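Local coordinates for protein Cif-like 1 (Burkholderia cenocepacia, PDB 7JQY) that probably hydrolyses epoxides, as an octameric Cif-like member of the alpha/beta hydrolase fold, at residues B[55-60]-B[171-176]; B[94-99]-B[221-226]. The protein carries 1 engineered substitution. One frame throughout, in Å; residues are numbered along the deposited sequence.

In the fold
The centres of the two contacts lie about 9 Å apart, on the same side of the chain's centre, and their segments interleave along the sequence: 55-60, 94-99, 171-176, 221-226. In each, a loop of the alpha/beta core meets a helix of the cap, the run of helices inserted between strands 140-146 and 250-255. Segment 55-60 follows strand 50-54; the other loop leads into helix 98-111. The two cap segments also touch each other: Arg176 NE is salt-bridged to Glu226 OE2, and the rings of His173 and Phe225 meet. Cap and core are thus joined at two adjoining places, contact 1 beside what is probably the nucleophile elbow, where Trp57 touches the turn carrying the engineered Ser123.

Contact 1: residues B[55-60]-B[171-176]; sequences HGWPQT and GLHQQR
Trp57 and His173 meet across a wide backbone gap, 11.3 Å between their CA atoms, with segment 55-60 an irregular loop and His173 on helix 169-173. Two rings reaching out from opposite directions fill it in an edge-to-face contact. The edge of the His173 imidazole points at the six-membered ring of Trp57, with the planes turned 63° apart and the ring centroids 4.7 Å from each other. CE1 leads, 3.4 Å from Trp57 CH2, and lies toward the rim of the indole; being flanked by two nitrogens, this carbon carries a fairly polar C-H that suits an aromatic face. Trp57 holds its CG anti to the backbone N (chi1 -165°), which sends the broad indole across to the helix. Its other face is covered by Pro58 CB, 3.5 Å above the plane, so the indole is sandwiched between proline and histidine. The sequence His-Gly-Trp-Pro, with a cis peptide bond before Pro58, is the HGXP motif of epoxide hydrolases, whose X residue probably lends its backbone N-H to the oxyanion hole, as in relatives. In this variant Trp57 N is hydrogen-bonded to OG of the engineered Ser123, which shows only that the N-H faces that position. The turn is braced from within. Gly56 O accepts both His55 ND1, at 2.9 Å, and Gln59 N, while Gly56 N gives its hydrogen to a lone pair of Gln59 OE1, 3.1 Å away. His173 NE2 is hydrogen-bonded to Tyr190 OH, which helps fix the rotation of the imidazole against the tryptophan.

Contact 2: residues B[94-99]-B[221-226]; sequences GGYDKA and LRAGFE
Arg222 is the first residue of segment 221-226 to approach Tyr96, its guanidinium NH1 lying 4.3 Å from the phenol OH. Tyr96 OH and Arg222 NH1 share an acceptor, Pro92 O, and are not bonded to each other, while Arg222 NE forms a salt bridge with Asp177 of a third subunit; a long, many-armed side chain suits a place where loop and subunit interface must both be served. Next, Ala223 sets its methyl CB 3.5 Å from Tyr96 OH and 3.8 Å from Tyr96 CZ, and its carbonyl O lies over one face of the phenol ring, toward the rim. The small side chain lets the ring settle close to the helix; Gly94 O lies over the opposite face. Phe225 takes no part in holding Tyr96, its ring lying on a different side of the helix. At Glu226 the aliphatic part does the packing: CB is 3.5 Å from Tyr96 CD1. A bend at chi2 (-68°) then turns the carboxylate away from the ring, and OE2 pairs with Arg229 NH1; with Arg176 a second cation nearby, the charged form of this buried acid is probably favoured. In the partner loop, Gly95 has a phi of 85°, at which a side chain would be jammed against the carbonyl O of Gly94, so glycine suits the turn before Tyr96. Lys98 NZ reaches back to Tyr96 O, 2.8 Å away in the carbonyl plane. Asp97, the N-cap of helix 98-111, caps a backbone N just beyond Ala99. Among the neighbouring helices, Phe225 of helix 220-229 packs on helix 178-183, and Lys98, lying against helices 124-135 and 231-241, also forms a salt bridge with Asp234 OD2 and a hydrogen bond to Leu227 O.

Contact 1: residues B[55-60]-B[171-176]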
# COMPACT_ATOMS: atom_id res chain seq x y z
N HIS B 55 -4.76 -11.51 -32.21
CA HIS B 55 -5.59 -10.98 -31.14
C HIS B 55 -5.56 -9.44 -31.15
O HIS B 55 -4.89 -8.80 -31.97
CB HIS B 55 -5.09 -11.49 -29.80
CG HIS B 55 -3.74 -10.95 -29.45
ND1 HIS B 55 -3.55 -9.68 -28.95
CD2 HIS B 55 -2.50 -11.48 -29.60
CE1 HIS B 55 -2.26 -9.46 -28.78
NE2 HIS B 55 -1.60 -10.54 -29.17
N GLY B 56 -6.26 -8.84 -30.19
CA GLY B 56 -6.27 -7.40 -30.02
C GLY B 56 -5.98 -7.00 -28.58
O GLY B 56 -5.28 -7.70 -27.84
N TRP B 57 -6.50 -5.82 -28.21
CA TRP B 57 -6.41 -5.26 -26.87
C TRP B 57 -7.74 -5.42 -26.14
O TRP B 57 -8.80 -5.14 -26.72
CB TRP B 57 -6.03 -3.78 -26.90
CG TRP B 57 -5.58 -3.26 -25.57
CD1 TRP B 57 -4.29 -3.12 -25.13
CD2 TRP B 57 -6.42 -2.83 -24.48
NE1 TRP B 57 -4.27 -2.63 -23.85
CE2 TRP B 57 -5.56 -2.45 -23.42
CE3 TRP B 57 -7.80 -2.73 -24.30
CZ2 TRP B 57 -6.05 -1.98 -22.20
CZ3 TRP B 57 -8.28 -2.27 -23.09
CH2 TRP B 57 -7.41 -1.90 -22.05
N PRO B 58 -7.74 -5.87 -24.87
CA PRO B 58 -6.59 -6.31 -24.08
C PRO B 58 -6.46 -7.83 -24.11
O PRO B 58 -6.92 -8.48 -23.17
CB PRO B 58 -6.93 -5.83 -22.68
CG PRO B 58 -8.48 -5.89 -22.63
CD PRO B 58 -8.98 -5.97 -24.08
N GLN B 59 -5.86 -8.38 -25.15
CA GLN B 59 -5.89 -9.82 -25.36
C GLN B 59 -4.49 -10.35 -25.61
O GLN B 59 -3.51 -9.60 -25.68
CB GLN B 59 -6.82 -10.17 -26.54
CG GLN B 59 -8.19 -9.47 -26.43
CD GLN B 59 -9.14 -9.92 -27.51
OE1 GLN B 59 -8.83 -9.83 -28.71
NE2 GLN B 59 -10.29 -10.44 -27.11
N THR B 60 -4.41 -11.67 -25.69
CA THR B 60 -3.23 -12.41 -26.12
C THR B 60 -3.72 -13.49 -27.07
O THR B 60 -4.91 -13.56 -27.39
CB THR B 60 -2.49 -13.05 -24.93
OG1 THR B 60 -3.37 -14.00 -24.33
CG2 THR B 60 -2.04 -12.01 -23.92
N GLY B 171 -8.95 8.37 -25.58
CA GLY B 171 -8.28 9.51 -24.97
C GLY B 171 -7.33 9.11 -23.86
O GLY B 171 -6.15 9.49 -23.87
N LEU B 172 -7.82 8.35 -22.87
CA LEU B 172 -6.99 7.97 -21.74
C LEU B 172 -5.77 7.19 -22.19
O LEU B 172 -4.64 7.47 -21.77
CB LEU B 172 -7.80 7.15 -20.73
CG LEU B 172 -6.95 6.49 -19.64
CD1 LEU B 172 -6.30 7.53 -18.76
CD2 LEU B 172 -7.77 5.50 -18.80
N HIS B 173 -5.97 6.19 -23.05
CA HIS B 173 -4.85 5.37 -23.49
C HIS B 173 -3.82 6.19 -24.24
O HIS B 173 -2.64 5.83 -24.27
CB HIS B 173 -5.35 4.23 -24.36
CG HIS B 173 -6.10 3.18 -23.60
ND1 HIS B 173 -6.44 1.97 -24.14
CD2 HIS B 173 -6.58 3.18 -22.33
CE1 HIS B 173 -7.10 1.26 -23.24
NE2 HIS B 173 -7.19 1.97 -22.13
N GLN B 174 -4.23 7.31 -24.83
CA GLN B 174 -3.28 8.13 -25.57
C GLN B 174 -2.52 9.10 -24.68
O GLN B 174 -1.65 9.81 -25.19
CB GLN B 174 -4.00 8.89 -26.69
CG GLN B 174 -4.25 8.05 -27.92
CD GLN B 174 -5.20 8.73 -28.91
OE1 GLN B 174 -5.86 9.70 -28.57
NE2 GLN B 174 -5.28 8.19 -30.11
N GLN B 175 -2.79 9.12 -23.37
CA GLN B 175 -2.04 9.96 -22.43
C GLN B 175 -0.80 9.20 -21.94
O GLN B 175 -0.88 8.34 -21.05
CB GLN B 175 -2.93 10.37 -21.26
CG GLN B 175 -4.25 11.02 -21.68
CD GLN B 175 -4.07 12.13 -22.71
OE1 GLN B 175 -3.50 13.18 -22.40
NE2 GLN B 175 -4.53 11.90 -23.93
N ARG B 176 0.37 9.53 -22.50
CA ARG B 176 1.60 8.85 -22.12
C ARG B 176 1.90 9.08 -20.65
O ARG B 176 1.80 10.20 -20.14
CB ARG B 176 2.76 9.34 -22.99
CG ARG B 176 4.06 8.51 -22.82
CD ARG B 176 5.05 8.78 -23.94
NE ARG B 176 4.71 8.09 -25.18
CZ ARG B 176 4.23 8.70 -26.26
NH1 ARG B 176 4.04 10.02 -26.24
NH2 ARG B 176 3.96 8.01 -27.35

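Contact 2: residues B[94-99]-B[221-226]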
# COMPACT_ATOMS: atom_id res chain seq x y z
N GLY B 94 9.55 1.15 -29.69
CA GLY B 94 8.66 1.60 -30.74
C GLY B 94 8.29 0.50 -31.72
O GLY B 94 8.49 -0.68 -31.44
N GLY B 95 7.80 0.90 -32.89
CA GLY B 95 7.30 -0.05 -33.87
C GLY B 95 5.86 -0.45 -33.63
O GLY B 95 5.44 -1.54 -34.06
N TYR B 96 5.07 0.41 -32.99
CA TYR B 96 3.69 0.08 -32.64
C TYR B 96 2.66 0.66 -33.61
O TYR B 96 1.46 0.54 -33.35
CB TYR B 96 3.39 0.51 -31.20
CG TYR B 96 4.21 -0.27 -30.19
CD1 TYR B 96 5.24 0.33 -29.48
CD2 TYR B 96 3.98 -1.63 -30.00
CE1 TYR B 96 5.98 -0.38 -28.57
CE2 TYR B 96 4.72 -2.35 -29.10
CZ TYR B 96 5.73 -1.72 -28.39
OH TYR B 96 6.48 -2.45 -27.49
N ASP B 97 3.10 1.30 -34.70
CA ASP B 97 2.20 1.57 -35.81
C ASP B 97 1.83 0.26 -36.48
O ASP B 97 2.65 -0.66 -36.57
CB ASP B 97 2.85 2.51 -36.83
CG ASP B 97 4.14 1.94 -37.38
OD1 ASP B 97 5.17 1.99 -36.66
OD2 ASP B 97 4.13 1.41 -38.51
N LYS B 98 0.58 0.17 -36.95
CA LYS B 98 0.07 -1.13 -37.37
C LYS B 98 0.76 -1.65 -38.63
O LYS B 98 0.93 -2.87 -38.78
CB LYS B 98 -1.44 -1.05 -37.57
CG LYS B 98 -2.19 -0.50 -36.36
CD LYS B 98 -1.67 -1.15 -35.07
CE LYS B 98 -2.01 -0.33 -33.83
NZ LYS B 98 -1.31 0.98 -33.75
N ALA B 99 1.18 -0.76 -39.53
CA ALA B 99 1.86 -1.22 -40.74
C ALA B 99 3.18 -1.91 -40.39
O ALA B 99 3.51 -2.96 -40.97
CB ALA B 99 2.11 -0.04 -41.69
N LEU B 221 1.57 -2.77 -20.09
CA LEU B 221 0.64 -1.64 -20.19
C LEU B 221 1.16 -0.61 -21.17
O LEU B 221 0.43 -0.17 -22.08
CB LEU B 221 0.45 -1.00 -18.81
CG LEU B 221 -0.47 -1.64 -17.78
CD1 LEU B 221 -0.50 -0.75 -16.55
CD2 LEU B 221 -1.90 -1.83 -18.35
N ARG B 222 2.43 -0.21 -21.02
CA ARG B 222 3.03 0.79 -21.89
C ARG B 222 2.94 0.36 -23.34
O ARG B 222 2.48 1.12 -24.20
CB ARG B 222 4.50 1.02 -21.51
CG ARG B 222 5.27 1.75 -22.60
CD ARG B 222 6.77 1.94 -22.28
NE ARG B 222 7.53 0.69 -22.37
CZ ARG B 222 7.83 0.08 -23.51
NH1 ARG B 222 7.43 0.60 -24.66
NH2 ARG B 222 8.54 -1.04 -23.50
N ALA B 223 3.36 -0.87 -23.64
CA ALA B 223 3.36 -1.34 -25.01
C ALA B 223 1.95 -1.38 -25.57
O ALA B 223 1.72 -1.06 -26.74
CB ALA B 223 4.00 -2.72 -25.10
N GLY B 224 0.99 -1.81 -24.75
CA GLY B 224 -0.40 -1.81 -25.21
C GLY B 224 -0.91 -0.42 -25.53
O GLY B 224 -1.55 -0.21 -26.56
N PHE B 225 -0.58 0.56 -24.68
CA PHE B 225 -1.08 1.92 -24.90
C PHE B 225 -0.42 2.59 -26.09
O PHE B 225 -1.01 3.50 -26.69
CB PHE B 225 -0.88 2.76 -23.63
CG PHE B 225 -1.73 2.32 -22.48
CD1 PHE B 225 -2.98 1.75 -22.70
CD2 PHE B 225 -1.28 2.45 -21.17
CE1 PHE B 225 -3.77 1.33 -21.64
CE2 PHE B 225 -2.06 2.04 -20.11
CZ PHE B 225 -3.31 1.48 -20.34
N GLU B 226 0.82 2.20 -26.42
CA GLU B 226 1.49 2.74 -27.59
C GLU B 226 0.81 2.33 -28.90
O GLU B 226 0.99 3.01 -29.92
CB GLU B 226 2.96 2.29 -27.61
CG GLU B 226 3.81 2.87 -26.48
CD GLU B 226 4.03 4.37 -26.60
OE1 GLU B 226 4.05 4.88 -27.73
OE2 GLU B 226 4.17 5.04 -25.55